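PDB 4ZM4: aminotransferase from Streptomyces pactum, which belongs to the class-III aminotransferases, a family of pyridoxal-phosphate-dependent proteins, and pairs two copies whose chains jointly build each ligand pocket. Local coordinates for residues 27-30 against 34-37; 41-46 against 53-58; 153-158 against 180-185; 401-406 against 413-418. The protein carries 1 engineered substitution. One frame throughout, in Å; residues are numbered along the deposited sequence.

How the contacts relate
The four contacts follow one another along the chain without interleaving. Contacts 1 and 2 adjoin in sequence, the centres of the two contacts about 16 Å apart: the loop after helix 14-22 runs into the hairpin of strands 44-48 and 51-54. Contact 4, far later, returns to this region: Ala37 packs on His414 and Pro415, and strand 411-412 belongs to the same four-stranded sheet as the hairpin. Contact 3 stands apart, about 35 Å centre to centre from contact 2, in the long connection between strands 142-146 and 190-193 of the seven-stranded sheet. Contacts 1, 2 and 3 all touch the second subunit, so distant segments share the dimer interface; contact 1 reaches the ligand, which both subunits bind.

Contact 1. Residues 27-30 against 34-37; sequences GGVS and RAAA. With P3B ((3E,4R,5R)-4,5-dihydroxy-3-{[(Z)-{3-hydroxy-2-methyl-5-[(phosphonooxy)methyl]pyridin-4(1H)-ylidene}methyl]imino}cyclohex-1-ene-1-carboxylic acid), chain H.
Val29 and Ala35 press together where the loop folds back on itself, with Val29 CB and Ala35 CB 3.8 Å apart. The Ala35 methyl points at the opposing segment and also lies 3.6 Å from Gly27 O; a side chain this small suits so close a return of the chain. Gly27 and Gly28 both have positive phi, and lacking a CB they avoid a clash with the carbonyl oxygen just before them. A water donates to Gly27 O at 2.6 Å and, weakly, to Ala35 O.

Arg34 carries the contact outward to the ligand P3B. Its CB stays on the fringe of the carboxylate oxygen OAD. CG comes to 3.1 Å from P3B OAD, and CD lies nearly as close, so the chain curls round this oxygen. A bend at chi3 (-76°) turns NE back toward it, and Arg34 NE donates to P3B OAD at 3.0 Å, with an N-H...O angle of 134°. The oxygen sits at the edge of the guanidinium, near its plane. Arg34 NH1 lies 3.9 Å from Val29 CG1, the two side chains crossing at about a right angle. With CG1 anti to the backbone N (chi1 -165°), that branch meets the arginine while CG2 is left over Ala35 CA. NH1 also donates to Gly94 O of the second subunit, and NH2 to Gly309 O and Ala312 O there.

With NE turned to the ligand carboxylate and its terminal nitrogens bonded to carbonyls across the subunit boundary, the guanidinium is fixed in rotation; its positive charge probably complements the acid group of P3B.

Contact 2. Residues 41-46 against 53-58; sequences PLVVRS and RDVEDG
Arg45 and Arg53 bury the most surface here and meet first through their backbones. Arg53 O accepts from Arg45 N at 2.7 Å and from Ser46 N at 3.3 Å; two residues thus face one, a classic beta bulge, and Arg53 N closes the pair by donating to Ser46 O.

Arg45 CD lies over the centre of one face of the Arg53 guanidinium, 3.6 Å from Arg53 CZ, while the two guanidinium planes stand 84° apart. Their like charges are probably offset by Asp57, whose OD1 makes salt bridges to Arg45 NH1 (3.1 Å) and Arg53 NH1 (2.9 Å) in a three-residue network, the hydrogen bond from Arg53 being weak. Arg45 is bent at chi3 (-65°), which brings one face of its own guanidinium over Val55 CA. Val55 is the apolar partner: its CG1 touches Val43 CG1 at 4.0 Å, a fit for a branched, compact side chain.

A type I turn from Asp54 to Asp57 sets the acid beside the arginines. Within this chain the hairpin of strands 44-48 and 51-54 lies at one side of a four-stranded mixed sheet; helix 14-22 packs on Val43 through Ser17 and Ile21, and Glu98 of the second subunit forms a salt bridge with Arg45 NE.

Contact 3. Residues 153-158 against 180-185; sequences WSETVL and LGMIPE
Glu155 slides past Met182 in the opposite direction, its carboxylate lying against the backbone and first side-chain carbon of the methionine, with Glu155 OE1 3.3 Å from Met182 CA and 3.5 Å from Met182 CB. The same oxygen accepts from Ile183 N at 2.9 Å, the donor standing nearly in line with the C-O bond and the N-H...O angle 154°. Glu155 reaches this amide because CG leaves anti to the backbone N (chi1 -161°) and the chain then bends at chi2 (81°). A long acidic side chain can so bridge two loops whose nearest CA atoms, Glu155 CA and Met182 CA, are 6.8 Å apart. OE2, the other oxygen, forms a salt bridge with Arg132 of the second subunit, which means that the carboxylate is gripped from both chains.

Both segments belong to the long connection between strands 142-146 and 190-193, parallel neighbours in the seven-stranded sheet at the heart of the large domain of this fold. Within it, residues 154-158 form a tight turn in which Ser154 O accepts from both Val157 N and Leu158 N.

Met182 fits its flexible, unbranched end into the bend of this turn. Met182 CE lies 3.3 Å from Glu155 O and 3.6 Å from Leu158 O, while the Met182 and Leu158 side chains cross obliquely, Met182 SD 4.1 Å from Leu158 CD2. Just ahead of the turn, the backbone N of Trp153 is hydrogen-bonded to Thr124 OG1, a hydroxyl that also bonds P3B, and the Trp153 ring meets His307 of the second subunit edge-to-face.

Contact 4. Residues 401-406 against 413-418; sequences RLQTLA and FHPNAL
Gln403 NE2 donates to Phe413 O at 2.8 Å, approaching nearly along the carbonyl axis (C=O...N 171°). The bond is bent at the hydrogen, and the oxygen is tilted out of the amide plane. NE2 also makes a weak bond to Gln407 OE1. A water ties the same backbones together, donating to Gln403 O and accepting from Phe413 N, and it sits over one face of the Phe413 ring toward the rim.

The apolar stem of the glutamine is put to use as well. Gln403 CB presses on Phe413 CE1 at 3.1 Å, a tight fit. An unusual chi1 of 100° sets CG beside Pro415, 3.3 Å from Pro415 CA, and the bend at chi2 (66°) turns the amide toward Phe413 O. Glutamine suits this place, since its methylenes pack while its amide serves a loop carbonyl.

The contact joins helix 396-408 to the loop that follows strand 411-412, with helix 429-444 bringing Leu443 against Leu402 and Leu439 against Phe413. Ala406, small enough for the ring to come close, puts CB 3.6 Å from Phe413 CE2. Farther along the loop, His414 ND1 accepts from Asn416 N in the ring plane, and Asn416 OD1 takes Leu418 N at 3.0 Å in an Asx turn.

Contact 1. Residues 27-30 against 34-37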
loop_
_atom_site.group_PDB
_atom_site.type_symbol
_atom_site.label_atom_id
_atom_site.label_comp_id
_atom_site.label_asym_id
_atom_site.label_seq_id
_atom_site.Cartn_x
_atom_site.Cartn_y
_atom_site.Cartn_z
ATOM N N GLY B 27 16.932 -3.730 -9.902
ATOM C CA GLY B 27 16.155 -4.410 -10.931
ATOM C C GLY B 27 15.502 -3.508 -11.976
ATOM O O GLY B 27 14.920 -4.001 -12.953
ATOM N N GLY B 28 15.585 -2.198 -11.780
ATOM C CA GLY B 28 15.047 -1.264 -12.765
ATOM C C GLY B 28 13.611 -0.832 -12.486
ATOM O O GLY B 28 13.200 0.209 -12.955
ATOM N N VAL B 29 12.827 -1.657 -11.787
ATOM C CA VAL B 29 11.464 -1.269 -11.440
ATOM C C VAL B 29 11.142 -1.871 -10.090
ATOM O O VAL B 29 11.657 -2.942 -9.742
ATOM C CB VAL B 29 10.377 -1.689 -12.490
ATOM C CG1 VAL B 29 9.071 -0.953 -12.240
ATOM C CG2 VAL B 29 10.815 -1.419 -13.914
ATOM N N SER B 30 10.280 -1.192 -9.339
ATOM C CA SER B 30 9.966 -1.588 -7.979
ATOM C C SER B 30 9.235 -2.937 -7.889
ATOM O O SER B 30 9.394 -3.683 -6.904
ATOM C CB SER B 30 9.200 -0.476 -7.263
ATOM O OG SER B 30 10.040 0.647 -7.039
ATOM N N ARG B 34 6.676 -6.017 -13.346
ATOM C CA ARG B 34 6.731 -4.862 -14.234
ATOM C C ARG B 34 8.163 -4.483 -14.662
ATOM O O ARG B 34 8.351 -3.648 -15.540
ATOM C CB ARG B 34 6.011 -3.656 -13.618
ATOM C CG ARG B 34 4.527 -3.854 -13.400
ATOM C CD ARG B 34 3.830 -2.577 -12.958
ATOM N NE ARG B 34 4.085 -2.247 -11.551
ATOM C CZ ARG B 34 4.746 -1.183 -11.096
ATOM N NH1 ARG B 34 5.237 -0.260 -11.926
ATOM N NH2 ARG B 34 4.912 -1.030 -9.793
ATOM N N ALA B 35 9.164 -5.105 -14.053
ATOM C CA ALA B 35 10.550 -4.937 -14.498
ATOM C C ALA B 35 10.885 -5.823 -15.704
ATOM O O ALA B 35 11.896 -5.586 -16.374
ATOM C CB ALA B 35 11.517 -5.198 -13.349
ATOM N N ALA B 36 10.052 -6.828 -15.981
ATOM C CA ALA B 36 10.199 -7.655 -17.198
ATOM C C ALA B 36 9.220 -7.254 -18.307
ATOM O O ALA B 36 9.081 -7.954 -19.315
ATOM C CB ALA B 36 9.990 -9.128 -16.834
ATOM N N ALA B 37 8.555 -6.111 -18.132
ATOM C CA ALA B 37 7.472 -5.688 -19.012
ATOM C C ALA B 37 7.920 -4.733 -20.124
ATOM O O ALA B 37 7.109 -4.263 -20.929
ATOM C CB ALA B 37 6.386 -5.028 -18.182
HETATM O OAH P3B H . -1.140 -4.821 -4.638
HETATM P PBA P3B H . -1.889 -4.130 -5.853
HETATM O OAI P3B H . -0.889 -4.195 -6.967
HETATM O OAC P3B H . -2.290 -2.688 -5.585
HETATM O OAQ P3B H . -3.158 -5.189 -6.107
HETATM C CAM P3B H . -3.007 -6.642 -6.011
HETATM C CAV P3B H . -3.975 -7.194 -6.814
HETATM C CAL P3B H . -5.098 -7.713 -6.185
HETATM N NAP P3B H . -6.113 -8.235 -6.976
HETATM C CAU P3B H . -6.023 -8.227 -8.349
HETATM C CAA P3B H . -7.013 -8.773 -9.123
HETATM C CAW P3B H . -4.935 -7.765 -8.946
HETATM O OAE P3B H . -4.908 -7.790 -10.297
HETATM C CAX P3B H . -3.878 -7.197 -8.233
HETATM C CAJ P3B H . -2.708 -6.710 -8.915
HETATM N NAO P3B H . -2.513 -6.924 -10.260
HETATM C CAT P3B H . -1.353 -6.571 -10.899
HETATM C CAK P3B H . -0.159 -6.122 -10.269
HETATM C CAS P3B H . 1.027 -5.848 -10.942
HETATM C CAR P3B H . 2.166 -5.349 -10.282
HETATM O OAD P3B H . 3.190 -5.005 -10.893
HETATM O OAB P3B H . 2.248 -5.298 -9.079
HETATM C CAN P3B H . 1.066 -5.771 -12.279
HETATM C CAY P3B H . -0.198 -6.100 -13.088
HETATM O OAF P3B H . 0.331 -6.852 -14.197
HETATM C CAZ P3B H . -1.351 -6.855 -12.310
HETATM O OAG P3B H . -2.701 -6.793 -12.902
HETATM O O HOH W 1 14.228 -3.271 -15.315
#

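Contact 2. Residues 41-46 against 53-58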
loop_
_atom_site.group_PDB
_atom_site.type_symbol
_atom_site.label_atom_id
_atom_site.label_comp_id
_atom_site.label_asym_id
_atom_site.label_seq_id
_atom_site.Cartn_x
_atom_site.Cartn_y
_atom_site.Cartn_z
ATOM N N PRO B 41 13.582 -1.358 -24.148
ATOM C CA PRO B 41 13.440 -0.300 -23.144
ATOM C C PRO B 41 12.547 0.846 -23.557
ATOM O O PRO B 41 12.595 1.289 -24.713
ATOM C CB PRO B 41 14.871 0.188 -22.941
ATOM C CG PRO B 41 15.708 -1.006 -23.248
ATOM C CD PRO B 41 14.978 -1.788 -24.308
ATOM N N LEU B 42 11.766 1.338 -22.586
ATOM C CA LEU B 42 10.898 2.491 -22.732
ATOM C C LEU B 42 10.853 3.171 -21.390
ATOM O O LEU B 42 10.424 2.558 -20.416
ATOM C CB LEU B 42 9.494 2.039 -23.132
ATOM C CG LEU B 42 8.509 3.101 -23.640
ATOM C CD1 LEU B 42 7.183 2.428 -23.938
ATOM C CD2 LEU B 42 8.279 4.251 -22.667
ATOM N N VAL B 43 11.318 4.417 -21.322
ATOM C CA VAL B 43 11.236 5.192 -20.117
ATOM C C VAL B 43 10.313 6.372 -20.369
ATOM O O VAL B 43 10.489 7.125 -21.317
ATOM C CB VAL B 43 12.619 5.712 -19.660
ATOM C CG1 VAL B 43 12.485 6.481 -18.357
ATOM C CG2 VAL B 43 13.596 4.574 -19.492
ATOM N N VAL B 44 9.343 6.564 -19.492
ATOM C CA VAL B 44 8.334 7.609 -19.697
ATOM C C VAL B 44 8.839 8.964 -19.248
ATOM O O VAL B 44 9.546 9.066 -18.246
ATOM C CB VAL B 44 7.016 7.284 -18.944
ATOM C CG1 VAL B 44 6.005 8.403 -19.129
ATOM C CG2 VAL B 44 6.440 5.959 -19.458
ATOM N N ARG B 45 8.522 9.979 -20.032
ATOM C CA ARG B 45 8.772 11.362 -19.696
ATOM C C ARG B 45 7.459 12.057 -19.263
ATOM O O ARG B 45 7.447 12.863 -18.340
ATOM C CB ARG B 45 9.346 12.079 -20.916
ATOM C CG ARG B 45 9.297 13.617 -20.853
ATOM C CD ARG B 45 10.274 14.242 -21.849
ATOM N NE ARG B 45 11.655 13.913 -21.496
ATOM C CZ ARG B 45 12.721 14.135 -22.272
ATOM N NH1 ARG B 45 12.572 14.672 -23.479
ATOM N NH2 ARG B 45 13.941 13.798 -21.857
ATOM N N SER B 46 6.372 11.749 -19.973
ATOM C CA SER B 46 5.082 12.286 -19.637
ATOM C C SER B 46 4.000 11.390 -20.249
ATOM O O SER B 46 4.276 10.534 -21.092
ATOM C CB SER B 46 4.958 13.725 -20.133
ATOM O OG SER B 46 4.614 13.806 -21.527
ATOM N N ARG B 53 4.773 9.781 -23.735
ATOM C CA ARG B 53 5.971 10.266 -24.384
ATOM C C ARG B 53 7.223 9.774 -23.698
ATOM O O ARG B 53 7.400 9.930 -22.507
ATOM C CB ARG B 53 6.038 11.720 -24.831
ATOM C CG ARG B 53 5.949 12.819 -23.827
ATOM C CD ARG B 53 7.028 13.913 -24.158
ATOM N NE ARG B 53 6.984 15.019 -23.222
ATOM C CZ ARG B 53 7.677 16.145 -23.371
ATOM N NH1 ARG B 53 8.438 16.357 -24.448
ATOM N NH2 ARG B 53 7.588 17.070 -22.435
ATOM N N ASP B 54 8.038 9.137 -24.526
ATOM C CA ASP B 54 9.454 8.791 -24.302
ATOM C C ASP B 54 10.397 9.884 -23.802
ATOM O O ASP B 54 10.145 11.077 -23.979
ATOM C CB ASP B 54 10.064 8.396 -25.669
ATOM C CG ASP B 54 10.006 6.966 -25.908
ATOM O OD1 ASP B 54 9.548 6.260 -24.989
ATOM O OD2 ASP B 54 10.375 6.540 -27.014
ATOM N N VAL B 55 11.537 9.448 -23.287
ATOM C CA VAL B 55 12.674 10.338 -23.091
ATOM C C VAL B 55 13.365 10.719 -24.412
ATOM O O VAL B 55 14.182 11.628 -24.419
ATOM C CB VAL B 55 13.727 9.729 -22.133
ATOM C CG1 VAL B 55 13.144 9.551 -20.757
ATOM C CG2 VAL B 55 14.271 8.399 -22.660
ATOM N N GLU B 56 13.095 9.984 -25.498
ATOM C CA GLU B 56 13.524 10.355 -26.865
ATOM C C GLU B 56 12.433 11.129 -27.605
ATOM O O GLU B 56 12.470 11.251 -28.823
ATOM C CB GLU B 56 13.881 9.102 -27.675
ATOM C CG GLU B 56 14.993 8.238 -27.074
ATOM C CD GLU B 56 15.183 6.909 -27.795
ATOM O OE1 GLU B 56 14.747 6.778 -28.959
ATOM O OE2 GLU B 56 15.762 5.977 -27.196
ATOM N N ASP B 57 11.459 11.650 -26.861
ATOM C CA ASP B 57 10.287 12.339 -27.411
ATOM C C ASP B 57 9.445 11.552 -28.449
ATOM O O ASP B 57 8.608 12.117 -29.123
ATOM C CB ASP B 57 10.669 13.741 -27.925
ATOM C CG ASP B 57 11.076 14.719 -26.785
ATOM O OD1 ASP B 57 10.427 14.725 -25.701
ATOM O OD2 ASP B 57 12.035 15.511 -26.989
ATOM N N GLY B 58 9.586 10.242 -28.521
ATOM C CA GLY B 58 8.634 9.417 -29.269
ATOM C C GLY B 58 7.250 9.377 -28.634
ATOM O O GLY B 58 7.134 9.455 -27.405
#

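Contact 3. Residues 153-158 against 180-185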
loop_
_atom_site.group_PDB
_atom_site.type_symbol
_atom_site.label_atom_id
_atom_site.label_comp_id
_atom_site.label_asym_id
_atom_site.label_seq_id
_atom_site.Cartn_x
_atom_site.Cartn_y
_atom_site.Cartn_z
ATOM N N TRP B 153 0.321 -9.868 -3.119
ATOM C CA TRP B 153 1.520 -10.605 -2.737
ATOM C C TRP B 153 1.631 -10.852 -1.244
ATOM O O TRP B 153 2.725 -11.155 -0.747
ATOM C CB TRP B 153 2.760 -9.863 -3.253
ATOM C CG TRP B 153 2.788 -8.373 -3.017
ATOM C CD1 TRP B 153 2.182 -7.414 -3.746
ATOM C CD2 TRP B 153 3.482 -7.690 -1.971
ATOM N NE1 TRP B 153 2.431 -6.160 -3.213
ATOM C CE2 TRP B 153 3.255 -6.314 -2.135
ATOM C CE3 TRP B 153 4.304 -8.119 -0.931
ATOM C CZ2 TRP B 153 3.828 -5.363 -1.312
ATOM C CZ3 TRP B 153 4.855 -7.201 -0.129
ATOM C CH2 TRP B 153 4.613 -5.824 -0.306
ATOM N N SER B 154 0.513 -10.743 -0.519
ATOM C CA SER B 154 0.543 -11.019 0.934
ATOM C C SER B 154 0.886 -12.479 1.171
ATOM O O SER B 154 0.684 -13.343 0.314
ATOM C CB SER B 154 -0.752 -10.622 1.656
ATOM O OG SER B 154 -1.871 -11.370 1.164
ATOM N N GLU B 155 1.380 -12.736 2.379
ATOM C CA GLU B 155 1.997 -13.997 2.740
ATOM C C GLU B 155 1.096 -15.249 2.556
ATOM O O GLU B 155 1.598 -16.265 2.106
ATOM C CB GLU B 155 2.505 -13.902 4.192
ATOM C CG GLU B 155 3.560 -14.951 4.540
ATOM C CD GLU B 155 4.963 -14.583 4.077
ATOM O OE1 GLU B 155 5.902 -15.341 4.346
ATOM O OE2 GLU B 155 5.122 -13.507 3.475
ATOM N N THR B 156 -0.213 -15.155 2.842
ATOM C CA THR B 156 -1.123 -16.323 2.746
ATOM C C THR B 156 -1.729 -16.566 1.361
ATOM O O THR B 156 -2.321 -17.628 1.126
ATOM C CB THR B 156 -2.257 -16.330 3.841
ATOM O OG1 THR B 156 -3.331 -15.457 3.488
ATOM C CG2 THR B 156 -1.705 -15.883 5.232
ATOM N N VAL B 157 -1.524 -15.660 0.401
ATOM C CA VAL B 157 -2.066 -15.863 -0.963
ATOM C C VAL B 157 -1.070 -15.874 -2.127
ATOM O O VAL B 157 -1.430 -16.272 -3.222
ATOM C CB VAL B 157 -3.146 -14.840 -1.330
ATOM C CG1 VAL B 157 -4.272 -14.923 -0.325
ATOM C CG2 VAL B 157 -2.578 -13.417 -1.384
ATOM N N LEU B 158 0.180 -15.452 -1.908
ATOM C CA LEU B 158 1.140 -15.366 -3.028
ATOM C C LEU B 158 1.588 -16.731 -3.562
ATOM O O LEU B 158 2.467 -17.373 -2.986
ATOM C CB LEU B 158 2.346 -14.534 -2.644
ATOM C CG LEU B 158 3.397 -14.354 -3.719
ATOM C CD1 LEU B 158 2.789 -13.873 -5.040
ATOM C CD2 LEU B 158 4.473 -13.387 -3.232
ATOM N N LEU B 180 10.521 -16.056 -3.155
ATOM C CA LEU B 180 11.534 -16.501 -2.243
ATOM C C LEU B 180 11.365 -15.753 -0.924
ATOM O O LEU B 180 10.858 -14.653 -0.889
ATOM C CB LEU B 180 12.938 -16.231 -2.807
ATOM C CG LEU B 180 13.406 -16.958 -4.084
ATOM C CD1 LEU B 180 14.807 -16.491 -4.438
ATOM C CD2 LEU B 180 13.393 -18.473 -3.951
ATOM N N GLY B 181 11.788 -16.380 0.162
ATOM C CA GLY B 181 11.827 -15.729 1.452
ATOM C C GLY B 181 10.521 -15.659 2.202
ATOM O O GLY B 181 10.431 -14.935 3.187
ATOM N N MET B 182 9.533 -16.428 1.754
ATOM C CA MET B 182 8.279 -16.629 2.502
ATOM C C MET B 182 8.467 -17.680 3.589
ATOM O O MET B 182 9.226 -18.632 3.407
ATOM C CB MET B 182 7.161 -17.079 1.535
ATOM C CG MET B 182 6.728 -15.982 0.585
ATOM S SD MET B 182 5.613 -16.486 -0.747
ATOM C CE MET B 182 4.155 -17.013 0.179
ATOM N N ILE B 183 7.783 -17.537 4.723
ATOM C CA ILE B 183 7.861 -18.586 5.738
ATOM C C ILE B 183 7.276 -19.877 5.164
ATOM O O ILE B 183 6.383 -19.848 4.321
ATOM C CB ILE B 183 7.179 -18.226 7.070
ATOM C CG1 ILE B 183 5.683 -17.902 6.873
ATOM C CG2 ILE B 183 7.934 -17.076 7.717
ATOM C CD1 ILE B 183 4.893 -17.856 8.160
ATOM N N PRO B 184 7.839 -21.019 5.592
ATOM C CA PRO B 184 7.446 -22.298 4.986
ATOM C C PRO B 184 5.949 -22.624 5.147
ATOM O O PRO B 184 5.396 -23.327 4.280
ATOM C CB PRO B 184 8.316 -23.361 5.690
ATOM C CG PRO B 184 8.978 -22.679 6.824
ATOM C CD PRO B 184 8.901 -21.172 6.612
ATOM N N GLU B 185 5.314 -22.092 6.194
ATOM C CA GLU B 185 3.923 -22.389 6.462
ATOM C C GLU B 185 2.987 -21.405 5.728
ATOM O O GLU B 185 1.771 -21.455 5.901
ATOM C CB GLU B 185 3.645 -22.336 7.963
ATOM C CG GLU B 185 4.517 -23.244 8.836
ATOM C CD GLU B 185 5.839 -22.605 9.259
ATOM O OE1 GLU B 185 6.183 -21.504 8.788
ATOM O OE2 GLU B 185 6.566 -23.206 10.059
#

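Contact 4. Residues 401-406 against 413-418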
loop_
_atom_site.group_PDB
_atom_site.type_symbol
_atom_site.label_atom_id
_atom_site.label_comp_id
_atom_site.label_asym_id
_atom_site.label_seq_id
_atom_site.Cartn_x
_atom_site.Cartn_y
_atom_site.Cartn_z
ATOM N N ARG B 401 7.738 -11.272 -29.588
ATOM C CA ARG B 401 8.406 -10.694 -30.751
ATOM C C ARG B 401 7.486 -9.673 -31.375
ATOM O O ARG B 401 7.895 -8.536 -31.644
ATOM C CB ARG B 401 8.777 -11.805 -31.733
ATOM C CG ARG B 401 9.810 -11.449 -32.787
ATOM C CD ARG B 401 10.741 -12.610 -33.065
ATOM N NE ARG B 401 10.164 -13.885 -33.424
ATOM C CZ ARG B 401 9.619 -14.195 -34.587
ATOM N NH1 ARG B 401 9.430 -13.267 -35.529
ATOM N NH2 ARG B 401 9.214 -15.425 -34.791
ATOM N N LEU B 402 6.205 -10.020 -31.473
ATOM C CA LEU B 402 5.172 -9.066 -31.921
ATOM C C LEU B 402 5.115 -7.778 -31.097
ATOM O O LEU B 402 4.931 -6.698 -31.663
ATOM C CB LEU B 402 3.793 -9.720 -31.922
ATOM C CG LEU B 402 2.656 -8.903 -32.516
ATOM C CD1 LEU B 402 2.861 -8.744 -34.018
ATOM C CD2 LEU B 402 1.310 -9.551 -32.221
ATOM N N GLN B 403 5.271 -7.853 -29.781
ATOM C CA GLN B 403 5.132 -6.622 -29.001
ATOM C C GLN B 403 6.341 -5.688 -29.123
ATOM O O GLN B 403 6.157 -4.480 -29.108
ATOM C CB GLN B 403 4.693 -6.859 -27.520
ATOM C CG GLN B 403 5.747 -6.826 -26.436
ATOM C CD GLN B 403 6.430 -5.499 -26.166
ATOM O OE1 GLN B 403 7.633 -5.458 -26.163
ATOM N NE2 GLN B 403 5.691 -4.470 -25.847
ATOM N N THR B 404 7.557 -6.226 -29.260
ATOM C CA THR B 404 8.743 -5.387 -29.626
ATOM C C THR B 404 8.476 -4.633 -30.920
ATOM O O THR B 404 8.771 -3.440 -31.030
ATOM C CB THR B 404 10.024 -6.242 -29.786
ATOM O OG1 THR B 404 10.402 -6.797 -28.524
ATOM C CG2 THR B 404 11.184 -5.438 -30.328
ATOM N N LEU B 405 7.906 -5.329 -31.907
ATOM C CA LEU B 405 7.662 -4.731 -33.219
ATOM C C LEU B 405 6.598 -3.663 -33.120
ATOM O O LEU B 405 6.730 -2.586 -33.705
ATOM C CB LEU B 405 7.273 -5.811 -34.239
ATOM C CG LEU B 405 8.433 -6.718 -34.710
ATOM C CD1 LEU B 405 7.919 -8.023 -35.307
ATOM C CD2 LEU B 405 9.328 -5.970 -35.694
ATOM N N ALA B 406 5.534 -3.970 -32.381
ATOM C CA ALA B 406 4.434 -3.017 -32.160
ATOM C C ALA B 406 4.922 -1.787 -31.429
ATOM O O ALA B 406 4.589 -0.677 -31.801
ATOM C CB ALA B 406 3.300 -3.685 -31.376
ATOM N N PHE B 413 1.764 -2.725 -25.712
ATOM C CA PHE B 413 1.061 -3.635 -24.835
ATOM C C PHE B 413 2.095 -4.521 -24.107
ATOM O O PHE B 413 3.227 -4.564 -24.523
ATOM C CB PHE B 413 0.009 -4.453 -25.602
ATOM C CG PHE B 413 0.535 -5.164 -26.805
ATOM C CD1 PHE B 413 1.074 -6.422 -26.682
ATOM C CD2 PHE B 413 0.502 -4.582 -28.047
ATOM C CE1 PHE B 413 1.576 -7.082 -27.782
ATOM C CE2 PHE B 413 0.986 -5.244 -29.155
ATOM C CZ PHE B 413 1.523 -6.502 -29.029
ATOM N N HIS B 414 1.687 -5.227 -23.044
ATOM C CA HIS B 414 2.592 -6.099 -22.275
ATOM C C HIS B 414 3.025 -7.307 -23.145
ATOM O O HIS B 414 2.202 -7.885 -23.838
ATOM C CB HIS B 414 1.910 -6.593 -21.007
ATOM C CG HIS B 414 2.842 -7.188 -19.998
ATOM N ND1 HIS B 414 3.465 -8.405 -20.169
ATOM C CD2 HIS B 414 3.213 -6.751 -18.772
ATOM C CE1 HIS B 414 4.214 -8.674 -19.124
ATOM N NE2 HIS B 414 4.058 -7.700 -18.247
ATOM N N PRO B 415 4.311 -7.680 -23.098
ATOM C CA PRO B 415 4.820 -8.766 -23.943
ATOM C C PRO B 415 4.275 -10.157 -23.675
ATOM O O PRO B 415 4.370 -11.010 -24.567
ATOM C CB PRO B 415 6.329 -8.777 -23.681
ATOM C CG PRO B 415 6.581 -7.790 -22.605
ATOM C CD PRO B 415 5.394 -6.897 -22.483
ATOM N N ASN B 416 3.764 -10.395 -22.474
ATOM C CA ASN B 416 3.165 -11.649 -22.130
ATOM C C ASN B 416 1.738 -11.659 -22.675
ATOM O O ASN B 416 0.924 -10.804 -22.353
ATOM C CB ASN B 416 3.177 -11.846 -20.615
ATOM C CG ASN B 416 2.682 -13.210 -20.194
ATOM O OD1 ASN B 416 1.959 -13.897 -20.927
ATOM N ND2 ASN B 416 3.074 -13.621 -19.022
ATOM N N ALA B 417 1.423 -12.643 -23.496
ATOM C CA ALA B 417 0.118 -12.689 -24.136
ATOM C C ALA B 417 -1.060 -12.764 -23.149
ATOM O O ALA B 417 -2.166 -12.340 -23.467
ATOM C CB ALA B 417 0.078 -13.869 -25.105
ATOM N N LEU B 418 -0.829 -13.342 -21.981
ATOM C CA LEU B 418 -1.863 -13.502 -20.962
ATOM C C LEU B 418 -2.146 -12.229 -20.164
ATOM O O LEU B 418 -3.108 -12.185 -19.410
ATOM C CB LEU B 418 -1.463 -14.601 -19.996
ATOM C CG LEU B 418 -1.234 -15.988 -20.615
ATOM C CD1 LEU B 418 -0.595 -16.896 -19.599
ATOM C CD2 LEU B 418 -2.523 -16.589 -21.109
HETATM O O HOH W 2 3.892 -3.273 -27.836
#